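Local structure of ribosomal-protein-S5-alanine N-acetyltransferase (3IGR) at residues Arg13-Ser18 and Ala67-Val72; Thr22-Phe27 and Phe46-Trp51; Val84-Ile89 and Arg115-Thr120; Ala135-Arg140 and Asp171-Ser176. The protein probably transfers an acetyl group from acetyl-CoA to the N-terminal alanine of ribosomal protein uS5. All coordinates share one frame; numbering follows the deposited sequence.

Contact 1: Arg13-Ser18 and Ala67-Val72; sequences RLIKSS and AFYFVV
Leu14 sets its CD2 methyl squarely over the face of the Phe70 ring, 3.8 Å from the ring centroid and 9° off the normal, a CH-pi contact between two side chains that cross obliquely. The Leu14 CA-CB bond leads away from strand 68-74, yet chi1 of -72° sets CG anti to the carbonyl carbon, beside the backbone N, and from there CD2 reaches the ring. The same methyl meets Phe68 CB at 4.0 Å.

Ile15 and Tyr69 run side by side, CG2 of the isoleucine against CD2 of the ring, while Ile15 crosses Val71 at about a right angle and its CD1 meets Val71 CG1 at 3.8 Å. A branched isoleucine suits this place because its two arms serve two neighbours; it also packs on Ile23 of helix 20-29.

Arg13 lies alongside Val71, pointing the same way, and Val71 CG2 sits over one face of its guanidinium. Arg13 NH1 donates to Leu14 O at 3.1 Å and is also salt-bridged to Asp19.

The antiparallel strands join Arg13 and Val71 in a hydrogen-bonded pair, with Val71 N to Arg13 O at 2.9 Å, and Ile15 N donates to Tyr69 O at 3.0 Å. Strand 10-14 is thereby joined to the GNAT sheet. The chemistry implies a division of labour: backbone bonds fix the register, apolar tips fill the buried faces, and the partly exposed arginine probably has its charge balanced by Asp19.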
loop_
_atom_site.group_PDB
_atom_site.type_symbol
_atom_site.label_atom_id
_atom_site.label_comp_id
_atom_site.label_asym_id
_atom_site.label_seq_id
_atom_site.Cartn_x
_atom_site.Cartn_y
_atom_site.Cartn_z
ATOM N N ARG A 13 8.526 -18.509 2.469
ATOM C CA ARG A 13 9.536 -19.340 1.844
ATOM C C ARG A 13 8.838 -20.474 1.148
ATOM O O ARG A 13 7.647 -20.696 1.364
ATOM C CB ARG A 13 10.543 -19.871 2.882
ATOM C CG ARG A 13 9.943 -20.724 4.001
ATOM C CD ARG A 13 11.015 -21.619 4.616
ATOM N NE ARG A 13 10.562 -22.342 5.807
ATOM C CZ ARG A 13 9.818 -23.448 5.790
ATOM N NH1 ARG A 13 9.409 -23.986 4.639
ATOM N NH2 ARG A 13 9.477 -24.021 6.936
ATOM N N LEU A 14 9.570 -21.186 0.300
ATOM C CA LEU A 14 9.007 -22.367 -0.353
ATOM C C LEU A 14 8.812 -23.472 0.678
ATOM O O LEU A 14 9.617 -23.628 1.592
ATOM C CB LEU A 14 9.894 -22.829 -1.510
ATOM C CG LEU A 14 9.872 -21.935 -2.758
ATOM C CD1 LEU A 14 10.905 -22.404 -3.796
ATOM C CD2 LEU A 14 8.478 -21.887 -3.394
ATOM N N ILE A 15 7.717 -24.207 0.540
ATOM C CA ILE A 15 7.427 -25.339 1.406
ATOM C C ILE A 15 8.443 -26.460 1.162
ATOM O O ILE A 15 8.968 -26.600 0.048
ATOM C CB ILE A 15 5.950 -25.800 1.225
ATOM C CG1 ILE A 15 5.452 -26.584 2.445
ATOM C CG2 ILE A 15 5.736 -26.536 -0.114
ATOM C CD1 ILE A 15 3.989 -26.979 2.370
ATOM N N LYS A 16 8.742 -27.234 2.210
ATOM C CA LYS A 16 9.734 -28.303 2.144
ATOM C C LYS A 16 9.167 -29.621 2.669
ATOM O O LYS A 16 8.153 -29.637 3.368
ATOM C CB LYS A 16 10.986 -27.938 2.955
ATOM C CG LYS A 16 11.820 -26.799 2.384
ATOM C CD LYS A 16 13.217 -26.751 2.989
ATOM C CE LYS A 16 13.245 -25.894 4.248
ATOM N NZ LYS A 16 14.475 -25.041 4.338
ATOM N N SER A 17 9.842 -30.720 2.344
ATOM C CA SER A 17 9.480 -32.034 2.867
ATOM C C SER A 17 9.278 -32.027 4.387
ATOM O O SER A 17 8.303 -32.595 4.879
ATOM C CB SER A 17 10.525 -33.081 2.466
ATOM O OG SER A 17 10.527 -33.287 1.061
ATOM N N SER A 18 10.177 -31.360 5.118
ATOM C CA SER A 18 10.116 -31.302 6.587
ATOM C C SER A 18 8.863 -30.617 7.155
ATOM O O SER A 18 8.587 -30.731 8.353
ATOM C CB SER A 18 11.380 -30.638 7.151
ATOM O OG SER A 18 11.680 -29.430 6.450
ATOM N N ALA A 67 5.916 -25.057 -10.494
ATOM C CA ALA A 67 4.976 -24.650 -9.450
ATOM C C ALA A 67 5.738 -24.157 -8.229
ATOM O O ALA A 67 6.855 -24.594 -7.972
ATOM C CB ALA A 67 4.047 -25.808 -9.060
ATOM N N PHE A 68 5.134 -23.246 -7.485
ATOM C CA PHE A 68 5.815 -22.607 -6.360
ATOM C C PHE A 68 4.791 -22.477 -5.243
ATOM O O PHE A 68 3.854 -21.659 -5.307
ATOM C CB PHE A 68 6.411 -21.250 -6.782
ATOM C CG PHE A 68 7.328 -21.347 -7.988
ATOM C CD1 PHE A 68 8.674 -21.694 -7.837
ATOM C CD2 PHE A 68 6.840 -21.146 -9.270
ATOM C CE1 PHE A 68 9.511 -21.813 -8.943
ATOM C CE2 PHE A 68 7.676 -21.267 -10.392
ATOM C CZ PHE A 68 9.003 -21.602 -10.229
ATOM N N TYR A 69 4.920 -23.347 -4.251
ATOM C CA TYR A 69 3.969 -23.356 -3.165
ATOM C C TYR A 69 4.679 -22.736 -1.973
ATOM O O TYR A 69 5.598 -23.338 -1.425
ATOM C CB TYR A 69 3.507 -24.786 -2.876
ATOM C CG TYR A 69 2.308 -24.868 -1.970
ATOM C CD1 TYR A 69 1.080 -25.303 -2.458
ATOM C CD2 TYR A 69 2.398 -24.498 -0.617
ATOM C CE1 TYR A 69 -0.030 -25.381 -1.629
ATOM C CE2 TYR A 69 1.295 -24.571 0.219
ATOM C CZ TYR A 69 0.084 -25.025 -0.292
ATOM O OH TYR A 69 -1.022 -25.101 0.525
ATOM N N PHE A 70 4.290 -21.516 -1.610
ATOM C CA PHE A 70 4.902 -20.830 -0.474
ATOM C C PHE A 70 4.095 -20.999 0.804
ATOM O O PHE A 70 2.860 -21.041 0.769
ATOM C CB PHE A 70 4.997 -19.336 -0.729
ATOM C CG PHE A 70 5.986 -18.944 -1.786
ATOM C CD1 PHE A 70 7.295 -18.596 -1.432
ATOM C CD2 PHE A 70 5.591 -18.869 -3.123
ATOM C CE1 PHE A 70 8.213 -18.197 -2.400
ATOM C CE2 PHE A 70 6.502 -18.489 -4.112
ATOM C CZ PHE A 70 7.815 -18.141 -3.749
ATOM N N VAL A 71 4.795 -21.055 1.929
ATOM C CA VAL A 71 4.145 -20.963 3.248
ATOM C C VAL A 71 4.569 -19.678 3.985
ATOM O O VAL A 71 5.664 -19.142 3.753
ATOM C CB VAL A 71 4.408 -22.201 4.142
ATOM C CG1 VAL A 71 3.677 -23.436 3.579
ATOM C CG2 VAL A 71 5.907 -22.479 4.329
ATOM N N VAL A 72 3.678 -19.175 4.832
ATOM C CA VAL A 72 3.985 -18.050 5.691
ATOM C C VAL A 72 4.183 -18.620 7.106
ATOM O O VAL A 72 3.302 -19.304 7.637
ATOM C CB VAL A 72 2.861 -17.007 5.719
ATOM C CG1 VAL A 72 3.277 -15.834 6.620
ATOM C CG2 VAL A 72 2.507 -16.528 4.311
#

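Contact 2: Thr22-Phe27 and Phe46-Trp51; sequences TIANYF and FTPEGW
Ile23 lays its CG2 methyl over the indole of Trp51, 3.7 Å from the centroid of the five-membered ring, in a CH-pi contact offset toward the rim. Ile23 CG1, anti to the backbone N (chi1 -166°), approaches the six-membered ring at CZ2 and CH2.

The aromatic pair is of another kind. Phe27 and Trp51 meet rim to rim, Phe27 CE2 to Trp51 CZ2 at 3.5 Å, with ring planes only 4° apart and neither ring over the other. Phe46 turns its edge to the backbone of Phe27, Phe46 CE1 lying 3.5 Å from Phe27 O.

These residues join helix 20-29 to the start of helix 48-63, two of the helices between the first strands and strand 68-74 of this GNAT domain. Ala24 CB sits 3.5 Å from Pro48 N and touches the proline ring at CD. A side chain of one carbon suits this close approach, Ala24 CA and Phe46 CA being the nearest such pair, 5.0 Å apart.

The polar bonds of the second segment shape its helix start. Thr47 is the N-cap of helix 48-63, its OG1 accepting from Gly50 N at 3.0 Å, and Pro48, which has no N-H to satisfy, fits the first turn. Trp51 NE1 donates to Phe45 O.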
loop_
_atom_site.group_PDB
_atom_site.type_symbol
_atom_site.label_atom_id
_atom_site.label_comp_id
_atom_site.label_asym_id
_atom_site.label_seq_id
_atom_site.Cartn_x
_atom_site.Cartn_y
_atom_site.Cartn_z
ATOM N N THR A 22 3.453 -29.632 10.024
ATOM C CA THR A 22 3.015 -28.262 10.250
ATOM C C THR A 22 2.023 -27.741 9.202
ATOM O O THR A 22 1.077 -27.037 9.552
ATOM C CB THR A 22 4.204 -27.297 10.438
ATOM O OG1 THR A 22 3.707 -25.978 10.680
ATOM C CG2 THR A 22 5.096 -27.274 9.217
ATOM N N ILE A 23 2.221 -28.083 7.929
ATOM C CA ILE A 23 1.211 -27.724 6.925
ATOM C C ILE A 23 -0.122 -28.457 7.170
ATOM O O ILE A 23 -1.195 -27.868 7.012
ATOM C CB ILE A 23 1.709 -27.867 5.443
ATOM C CG1 ILE A 23 0.758 -27.151 4.472
ATOM C CG2 ILE A 23 1.878 -29.336 5.046
ATOM C CD1 ILE A 23 0.713 -25.654 4.639
ATOM N N ALA A 24 -0.041 -29.726 7.560
ATOM C CA ALA A 24 -1.230 -30.511 7.900
ATOM C C ALA A 24 -1.994 -29.844 9.043
ATOM O O ALA A 24 -3.204 -29.628 8.934
ATOM C CB ALA A 24 -0.837 -31.949 8.291
ATOM N N ASN A 25 -1.275 -29.524 10.129
ATOM C CA ASN A 25 -1.860 -28.847 11.289
ATOM C C ASN A 25 -2.556 -27.559 10.895
ATOM O O ASN A 25 -3.628 -27.253 11.402
ATOM C CB ASN A 25 -0.807 -28.561 12.362
ATOM C CG ASN A 25 -0.297 -29.813 13.027
ATOM O OD1 ASN A 25 -0.889 -30.887 12.902
ATOM N ND2 ASN A 25 0.806 -29.686 13.750
ATOM N N TYR A 26 -1.942 -26.812 9.985
ATOM C CA TYR A 26 -2.496 -25.545 9.531
ATOM C C TYR A 26 -3.867 -25.723 8.868
ATOM O O TYR A 26 -4.783 -24.951 9.139
ATOM C CB TYR A 26 -1.526 -24.822 8.588
ATOM C CG TYR A 26 -2.166 -23.687 7.822
ATOM C CD1 TYR A 26 -2.353 -22.439 8.414
ATOM C CD2 TYR A 26 -2.592 -23.859 6.499
ATOM C CE1 TYR A 26 -2.960 -21.412 7.728
ATOM C CE2 TYR A 26 -3.186 -22.827 5.800
ATOM C CZ TYR A 26 -3.365 -21.606 6.417
ATOM O OH TYR A 26 -3.955 -20.579 5.718
ATOM N N PHE A 27 -4.009 -26.711 7.988
ATOM C CA PHE A 27 -5.279 -26.872 7.295
ATOM C C PHE A 27 -6.297 -27.509 8.219
ATOM O O PHE A 27 -7.485 -27.204 8.164
ATOM C CB PHE A 27 -5.117 -27.640 5.973
ATOM C CG PHE A 27 -4.524 -26.796 4.868
ATOM C CD1 PHE A 27 -5.230 -25.708 4.359
ATOM C CD2 PHE A 27 -3.257 -27.064 4.367
ATOM C CE1 PHE A 27 -4.690 -24.903 3.354
ATOM C CE2 PHE A 27 -2.704 -26.262 3.360
ATOM C CZ PHE A 27 -3.427 -25.181 2.850
ATOM N N PHE A 46 -5.698 -33.313 5.407
ATOM C CA PHE A 46 -5.555 -32.814 6.761
ATOM C C PHE A 46 -4.623 -33.676 7.632
ATOM O O PHE A 46 -4.505 -33.431 8.831
ATOM C CB PHE A 46 -6.924 -32.664 7.429
ATOM C CG PHE A 46 -7.905 -31.813 6.654
ATOM C CD1 PHE A 46 -7.824 -30.427 6.680
ATOM C CD2 PHE A 46 -8.937 -32.399 5.925
ATOM C CE1 PHE A 46 -8.752 -29.644 5.979
ATOM C CE2 PHE A 46 -9.860 -31.624 5.231
ATOM C CZ PHE A 46 -9.763 -30.246 5.253
ATOM N N THR A 47 -3.947 -34.644 7.011
ATOM C CA THR A 47 -2.992 -35.531 7.682
ATOM C C THR A 47 -1.556 -35.283 7.205
ATOM O O THR A 47 -1.352 -34.988 6.029
ATOM C CB THR A 47 -3.266 -37.003 7.351
ATOM O OG1 THR A 47 -3.007 -37.223 5.958
ATOM C CG2 THR A 47 -4.702 -37.402 7.689
ATOM N N PRO A 48 -0.559 -35.476 8.102
ATOM C CA PRO A 48 0.853 -35.419 7.704
ATOM C C PRO A 48 1.245 -36.435 6.620
ATOM O O PRO A 48 2.028 -36.098 5.735
ATOM C CB PRO A 48 1.605 -35.690 9.017
ATOM C CG PRO A 48 0.651 -35.261 10.086
ATOM C CD PRO A 48 -0.702 -35.642 9.562
ATOM N N GLU A 49 0.701 -37.654 6.671
ATOM C CA GLU A 49 1.000 -38.656 5.635
ATOM C C GLU A 49 0.531 -38.236 4.244
ATOM O O GLU A 49 1.221 -38.490 3.257
ATOM C CB GLU A 49 0.470 -40.054 5.985
ATOM C CG GLU A 49 -0.699 -40.095 6.965
ATOM C CD GLU A 49 -0.261 -39.974 8.420
ATOM O OE1 GLU A 49 0.468 -40.861 8.917
ATOM O OE2 GLU A 49 -0.660 -38.989 9.074
ATOM N N GLY A 50 -0.623 -37.579 4.170
ATOM C CA GLY A 50 -1.144 -37.077 2.889
ATOM C C GLY A 50 -0.233 -36.020 2.295
ATOM O O GLY A 50 -0.028 -35.961 1.079
ATOM N N TRP A 51 0.326 -35.181 3.156
ATOM C CA TRP A 51 1.238 -34.134 2.707
ATOM C C TRP A 51 2.631 -34.629 2.311
ATOM O O TRP A 51 3.206 -34.112 1.359
ATOM C CB TRP A 51 1.292 -32.992 3.718
ATOM C CG TRP A 51 0.160 -32.055 3.489
ATOM C CD1 TRP A 51 -1.059 -32.080 4.093
ATOM C CD2 TRP A 51 0.122 -30.970 2.553
ATOM N NE1 TRP A 51 -1.853 -31.074 3.603
ATOM C CE2 TRP A 51 -1.148 -30.370 2.663
ATOM C CE3 TRP A 51 1.046 -30.439 1.645
ATOM C CZ2 TRP A 51 -1.529 -29.264 1.892
ATOM C CZ3 TRP A 51 0.663 -29.320 0.869
ATOM C CH2 TRP A 51 -0.610 -28.753 1.005
#

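Contact 3: Val84-Ile89 and Arg115-Thr120; sequences VSYSNI and RAVNVT
Val84 and Tyr86 make this a strand-to-helix contact in the buried centre of the GNAT domain, where helix 112-126 packs on strand 79-90 of the mixed sheet. The axes of strand 84-87 and helix 115-120 come within 9.5 Å, and their N-to-C directions differ by 37°. Two residues apart on the strand, Val84 and Tyr86 both send their CB toward the helix and meet Ala116, Val117 and Thr120.

Val84 supplies the apolar part, its beta-branched side chain presenting two methyls to the helix. CG2 of Val84 lies 4.0 Å from Ala116 CB and 4.0 Å from Val117 CG2, the two valines crossing at about a right angle, while CG1 faces Thr120. Small Ala116 admits the valine close to the helical backbone. Phe70 of the neighbouring strand packs on Thr120.

Tyr86 brings the polar part, its long side chain carrying the hydroxyl across to the helix. With Thr120 chi1 at 58°, OG1 stands between the backbone N and the carbonyl carbon, near the carbonyls of Ala116 and Val117 in the preceding turn. Thr120 OG1 lies at the edge of the tyrosine ring, in its plane, and accepts from Tyr86 OH at 2.6 Å, though the position of that OH is less sure.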
loop_
_atom_site.group_PDB
_atom_site.type_symbol
_atom_site.label_atom_id
_atom_site.label_comp_id
_atom_site.label_asym_id
_atom_site.label_seq_id
_atom_site.Cartn_x
_atom_site.Cartn_y
_atom_site.Cartn_z
ATOM N N VAL A 84 0.722 -19.235 -0.054
ATOM C CA VAL A 84 0.535 -18.516 -1.322
ATOM C C VAL A 84 1.009 -19.501 -2.357
ATOM O O VAL A 84 2.181 -19.879 -2.359
ATOM C CB VAL A 84 1.340 -17.177 -1.414
ATOM C CG1 VAL A 84 1.016 -16.436 -2.704
ATOM C CG2 VAL A 84 1.019 -16.246 -0.223
ATOM N N SER A 85 0.094 -19.951 -3.211
ATOM C CA SER A 85 0.405 -21.039 -4.140
ATOM C C SER A 85 0.302 -20.557 -5.574
ATOM O O SER A 85 -0.748 -20.081 -5.988
ATOM C CB SER A 85 -0.556 -22.201 -3.923
ATOM O OG SER A 85 -0.377 -23.177 -4.940
ATOM N N TYR A 86 1.394 -20.681 -6.327
ATOM C CA TYR A 86 1.400 -20.365 -7.765
ATOM C C TYR A 86 1.362 -21.693 -8.510
ATOM O O TYR A 86 2.270 -22.521 -8.371
ATOM C CB TYR A 86 2.624 -19.533 -8.155
ATOM C CG TYR A 86 2.637 -18.208 -7.446
ATOM C CD1 TYR A 86 1.985 -17.104 -7.988
ATOM C CD2 TYR A 86 3.245 -18.069 -6.188
ATOM C CE1 TYR A 86 1.978 -15.884 -7.324
ATOM C CE2 TYR A 86 3.234 -16.848 -5.512
ATOM C CZ TYR A 86 2.592 -15.766 -6.093
ATOM O OH TYR A 86 2.540 -14.574 -5.444
ATOM N N SER A 87 0.283 -21.897 -9.257
ATOM C CA SER A 87 0.017 -23.150 -9.938
ATOM C C SER A 87 -0.472 -22.884 -11.349
ATOM O O SER A 87 -0.725 -21.732 -11.722
ATOM C CB SER A 87 -1.068 -23.916 -9.188
ATOM O OG SER A 87 -2.274 -23.168 -9.211
ATOM N N ASN A 88 -0.609 -23.947 -12.132
ATOM C CA ASN A 88 -1.153 -23.813 -13.467
ATOM C C ASN A 88 -0.212 -22.903 -14.253
ATOM O O ASN A 88 -0.648 -22.004 -14.966
ATOM C CB ASN A 88 -2.514 -23.133 -13.340
ATOM C CG ASN A 88 -3.585 -23.842 -14.053
ATOM O OD1 ASN A 88 -4.390 -24.554 -13.426
ATOM N ND2 ASN A 88 -3.640 -23.669 -15.368
ATOM N N ILE A 89 1.087 -23.101 -14.077
ATOM C CA ILE A 89 2.054 -22.253 -14.736
ATOM C C ILE A 89 2.291 -22.714 -16.179
ATOM O O ILE A 89 2.526 -23.896 -16.422
ATOM C CB ILE A 89 3.360 -22.206 -13.938
ATOM C CG1 ILE A 89 3.126 -21.457 -12.613
ATOM C CG2 ILE A 89 4.480 -21.565 -14.759
ATOM C CD1 ILE A 89 4.349 -21.433 -11.700
ATOM N N ARG A 115 1.162 -8.517 2.172
ATOM C CA ARG A 115 2.631 -8.556 2.112
ATOM C C ARG A 115 3.173 -9.856 1.547
ATOM O O ARG A 115 4.094 -9.836 0.725
ATOM C CB ARG A 115 3.285 -8.295 3.484
ATOM C CG ARG A 115 2.955 -6.960 4.139
ATOM C CD ARG A 115 3.842 -6.728 5.406
ATOM N NE ARG A 115 5.231 -6.381 5.058
ATOM C CZ ARG A 115 6.115 -5.818 5.892
ATOM N NH1 ARG A 115 5.790 -5.550 7.146
ATOM N NH2 ARG A 115 7.338 -5.524 5.475
ATOM N N ALA A 116 2.615 -10.988 1.994
ATOM C CA ALA A 116 3.046 -12.310 1.513
ATOM C C ALA A 116 2.855 -12.471 0.005
ATOM O O ALA A 116 3.751 -12.954 -0.702
ATOM C CB ALA A 116 2.313 -13.439 2.289
ATOM N N VAL A 117 1.695 -12.047 -0.487
ATOM C CA VAL A 117 1.361 -12.157 -1.909
ATOM C C VAL A 117 2.172 -11.149 -2.724
ATOM O O VAL A 117 2.655 -11.482 -3.799
ATOM C CB VAL A 117 -0.141 -11.940 -2.182
ATOM C CG1 VAL A 117 -0.436 -11.938 -3.678
ATOM C CG2 VAL A 117 -1.000 -13.024 -1.498
ATOM N N ASN A 118 2.314 -9.918 -2.216
ATOM C CA ASN A 118 3.093 -8.888 -2.910
ATOM C C ASN A 118 4.536 -9.293 -3.161
ATOM O O ASN A 118 5.080 -9.056 -4.249
ATOM C CB ASN A 118 3.103 -7.577 -2.131
ATOM C CG ASN A 118 3.559 -6.409 -2.974
ATOM O OD1 ASN A 118 3.706 -6.523 -4.187
ATOM N ND2 ASN A 118 3.767 -5.267 -2.336
ATOM N N VAL A 119 5.159 -9.871 -2.139
ATOM C CA VAL A 119 6.582 -10.140 -2.209
ATOM C C VAL A 119 6.828 -11.337 -3.132
ATOM O O VAL A 119 7.797 -11.354 -3.885
ATOM C CB VAL A 119 7.202 -10.278 -0.809
ATOM C CG1 VAL A 119 6.882 -11.643 -0.158
ATOM C CG2 VAL A 119 8.675 -9.987 -0.866
ATOM N N THR A 120 5.919 -12.302 -3.105
ATOM C CA THR A 120 6.019 -13.453 -3.998
ATOM C C THR A 120 5.605 -13.155 -5.453
ATOM O O THR A 120 6.219 -13.685 -6.368
ATOM C CB THR A 120 5.272 -14.664 -3.442
ATOM O OG1 THR A 120 3.891 -14.323 -3.237
ATOM C CG2 THR A 120 5.900 -15.094 -2.138
#

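Contact 4: Ala135-Arg140 and Asp171-Ser176; sequences AAYIPR and DHILTS
Tyr137 and Ile173 form the close-packed part of this contact, lying side by side and pointing the same way, with Ile173 CB over one face of the Tyr137 ring, 3.8 Å from its centroid. At the ring edge, Tyr137 CE2 meets Thr175 CG2 at 3.7 Å. Ala145 and Leu148 of helix 142-150 also touch the tyrosine.

Strands 132-137 and 168-178 are antiparallel neighbours in the C-terminal part of the GNAT sheet. Tyr137 and Ile173 make a hydrogen-bonded pair, as do Ala135 and Thr175. Ala135 O takes two donors: Thr175 N at 2.8 Å, almost in line with the carbonyl, and Thr175 OG1 at 3.0 Å, well above the carbonyl plane. Threonine thus adds a side-chain grip to the backbone pairing, and the small Ala135 CB packs against OG1.

On the other face the side-chain pair is looser, Ala136 CB and Leu174 CD2 being 4.3 Å apart. Toward the loop, Ile138 CG1 still lies over the His172 ring, whose ND1 and NE2 are buried without a partner in the model. The exposed Pro139 sets its CD 3.3 Å from Asp171 O, likewise buried without a partner, and its CG 4.1 Å from Ile173 CD1. Arg140 beyond it is salt-bridged to Glu170.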
loop_
_atom_site.group_PDB
_atom_site.type_symbol
_atom_site.label_atom_id
_atom_site.label_comp_id
_atom_site.label_asym_id
_atom_site.label_seq_id
_atom_site.Cartn_x
_atom_site.Cartn_y
_atom_site.Cartn_z
ATOM N N ALA A 135 -5.839 -14.262 -10.642
ATOM C CA ALA A 135 -6.499 -14.533 -9.369
ATOM C C ALA A 135 -7.993 -14.391 -9.594
ATOM O O ALA A 135 -8.418 -13.564 -10.417
ATOM C CB ALA A 135 -6.041 -13.557 -8.284
ATOM N N ALA A 136 -8.771 -15.217 -8.894
ATOM C CA ALA A 136 -10.222 -15.232 -8.994
ATOM C C ALA A 136 -10.798 -15.339 -7.578
ATOM O O ALA A 136 -10.290 -16.097 -6.755
ATOM C CB ALA A 136 -10.674 -16.411 -9.821
ATOM N N TYR A 137 -11.855 -14.589 -7.302
ATOM C CA TYR A 137 -12.423 -14.547 -5.953
ATOM C C TYR A 137 -13.939 -14.442 -5.995
ATOM O O TYR A 137 -14.513 -13.825 -6.913
ATOM C CB TYR A 137 -11.814 -13.394 -5.141
ATOM C CG TYR A 137 -12.184 -11.996 -5.600
ATOM C CD1 TYR A 137 -13.280 -11.324 -5.039
ATOM C CD2 TYR A 137 -11.421 -11.326 -6.568
ATOM C CE1 TYR A 137 -13.617 -10.033 -5.429
ATOM C CE2 TYR A 137 -11.750 -10.019 -6.970
ATOM C CZ TYR A 137 -12.841 -9.387 -6.400
ATOM O OH TYR A 137 -13.179 -8.122 -6.804
ATOM N N ILE A 138 -14.585 -15.047 -5.001
ATOM C CA ILE A 138 -16.034 -14.949 -4.861
ATOM C C ILE A 138 -16.359 -13.480 -4.481
ATOM O O ILE A 138 -15.745 -12.934 -3.558
ATOM C CB ILE A 138 -16.566 -15.934 -3.776
ATOM C CG1 ILE A 138 -16.324 -17.394 -4.185
ATOM C CG2 ILE A 138 -18.074 -15.688 -3.495
ATOM C CD1 ILE A 138 -16.251 -18.397 -3.003
ATOM N N PRO A 139 -17.319 -12.843 -5.178
ATOM C CA PRO A 139 -17.529 -11.410 -4.933
ATOM C C PRO A 139 -17.745 -11.037 -3.463
ATOM O O PRO A 139 -17.326 -9.960 -3.055
ATOM C CB PRO A 139 -18.785 -11.072 -5.758
ATOM C CG PRO A 139 -18.844 -12.102 -6.809
ATOM C CD PRO A 139 -18.222 -13.363 -6.218
ATOM N N ARG A 140 -18.374 -11.897 -2.668
ATOM C CA ARG A 140 -18.637 -11.514 -1.282
ATOM C C ARG A 140 -17.431 -11.727 -0.352
ATOM O O ARG A 140 -17.495 -11.400 0.827
ATOM C CB ARG A 140 -19.933 -12.149 -0.742
ATOM C CG ARG A 140 -19.834 -13.617 -0.426
ATOM C CD ARG A 140 -21.208 -14.237 -0.171
ATOM N NE ARG A 140 -21.062 -15.672 0.077
ATOM C CZ ARG A 140 -21.015 -16.618 -0.862
ATOM N NH1 ARG A 140 -21.124 -16.323 -2.156
ATOM N NH2 ARG A 140 -20.865 -17.877 -0.493
ATOM N N ASP A 171 -20.132 -17.873 -8.388
ATOM C CA ASP A 171 -19.627 -16.825 -9.262
ATOM C C ASP A 171 -18.229 -16.378 -8.760
ATOM O O ASP A 171 -17.968 -16.381 -7.551
ATOM C CB ASP A 171 -20.597 -15.614 -9.265
ATOM C CG ASP A 171 -21.982 -15.930 -9.866
ATOM O OD1 ASP A 171 -22.212 -17.039 -10.390
ATOM O OD2 ASP A 171 -22.860 -15.040 -9.840
ATOM N N HIS A 172 -17.327 -16.027 -9.685
ATOM C CA HIS A 172 -16.024 -15.474 -9.318
ATOM C C HIS A 172 -15.666 -14.301 -10.189
ATOM O O HIS A 172 -15.911 -14.331 -11.408
ATOM C CB HIS A 172 -14.914 -16.502 -9.511
ATOM C CG HIS A 172 -14.858 -17.542 -8.440
ATOM N ND1 HIS A 172 -13.736 -17.763 -7.678
ATOM C CD2 HIS A 172 -15.778 -18.441 -8.026
ATOM C CE1 HIS A 172 -13.960 -18.755 -6.838
ATOM N NE2 HIS A 172 -15.192 -19.191 -7.034
ATOM N N ILE A 173 -15.063 -13.289 -9.570
ATOM C CA ILE A 173 -14.466 -12.178 -10.293
ATOM C C ILE A 173 -13.126 -12.627 -10.847
ATOM O O ILE A 173 -12.342 -13.230 -10.131
ATOM C CB ILE A 173 -14.267 -10.933 -9.377
ATOM C CG1 ILE A 173 -15.585 -10.530 -8.699
ATOM C CG2 ILE A 173 -13.669 -9.781 -10.158
ATOM C CD1 ILE A 173 -16.703 -10.132 -9.657
ATOM N N LEU A 174 -12.865 -12.359 -12.116
ATOM C CA LEU A 174 -11.563 -12.698 -12.691
ATOM C C LEU A 174 -10.690 -11.453 -12.676
ATOM O O LEU A 174 -11.115 -10.376 -13.106
ATOM C CB LEU A 174 -11.701 -13.234 -14.129
ATOM C CG LEU A 174 -12.791 -14.297 -14.367
ATOM C CD1 LEU A 174 -13.051 -14.506 -15.841
ATOM C CD2 LEU A 174 -12.421 -15.594 -13.686
ATOM N N THR A 175 -9.477 -11.599 -12.172
ATOM C CA THR A 175 -8.548 -10.475 -12.102
ATOM C C THR A 175 -7.159 -10.902 -12.534
ATOM O O THR A 175 -6.831 -12.108 -12.540
ATOM C CB THR A 175 -8.468 -9.851 -10.668
ATOM O OG1 THR A 175 -7.676 -10.688 -9.806
ATOM C CG2 THR A 175 -9.842 -9.660 -10.062
ATOM N N SER A 176 -6.329 -9.930 -12.906
ATOM C CA SER A 176 -4.955 -10.261 -13.234
ATOM C C SER A 176 -4.011 -9.104 -12.957
ATOM O O SER A 176 -4.429 -7.957 -12.830
ATOM C CB SER A 176 -4.837 -10.693 -14.696
ATOM O OG SER A 176 -4.914 -9.546 -15.512
#

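Along the chain, contact 2 is nested within the loop closed by contact 1, and contacts 3 and 4 follow in series. One mixed sheet runs through contacts 1, 3 and 4, whereas contact 2 joins helices 20-29 and 48-63. The centres of contacts 1 and 2 are about 13 Å apart, and the two touch through Tyr69, which meets Phe27 and Trp51. Contacts 1 and 3, about 11 Å apart between centres, share neighbouring strands 68-74 and 79-90. Helix 112-126 of contact 3 leads on to strand 132-137 of contact 4, whose centre lies about 24 Å from that of contact 1. Contact 3 thus sits centrally, between the N-terminal and C-terminal parts of the GNAT fold.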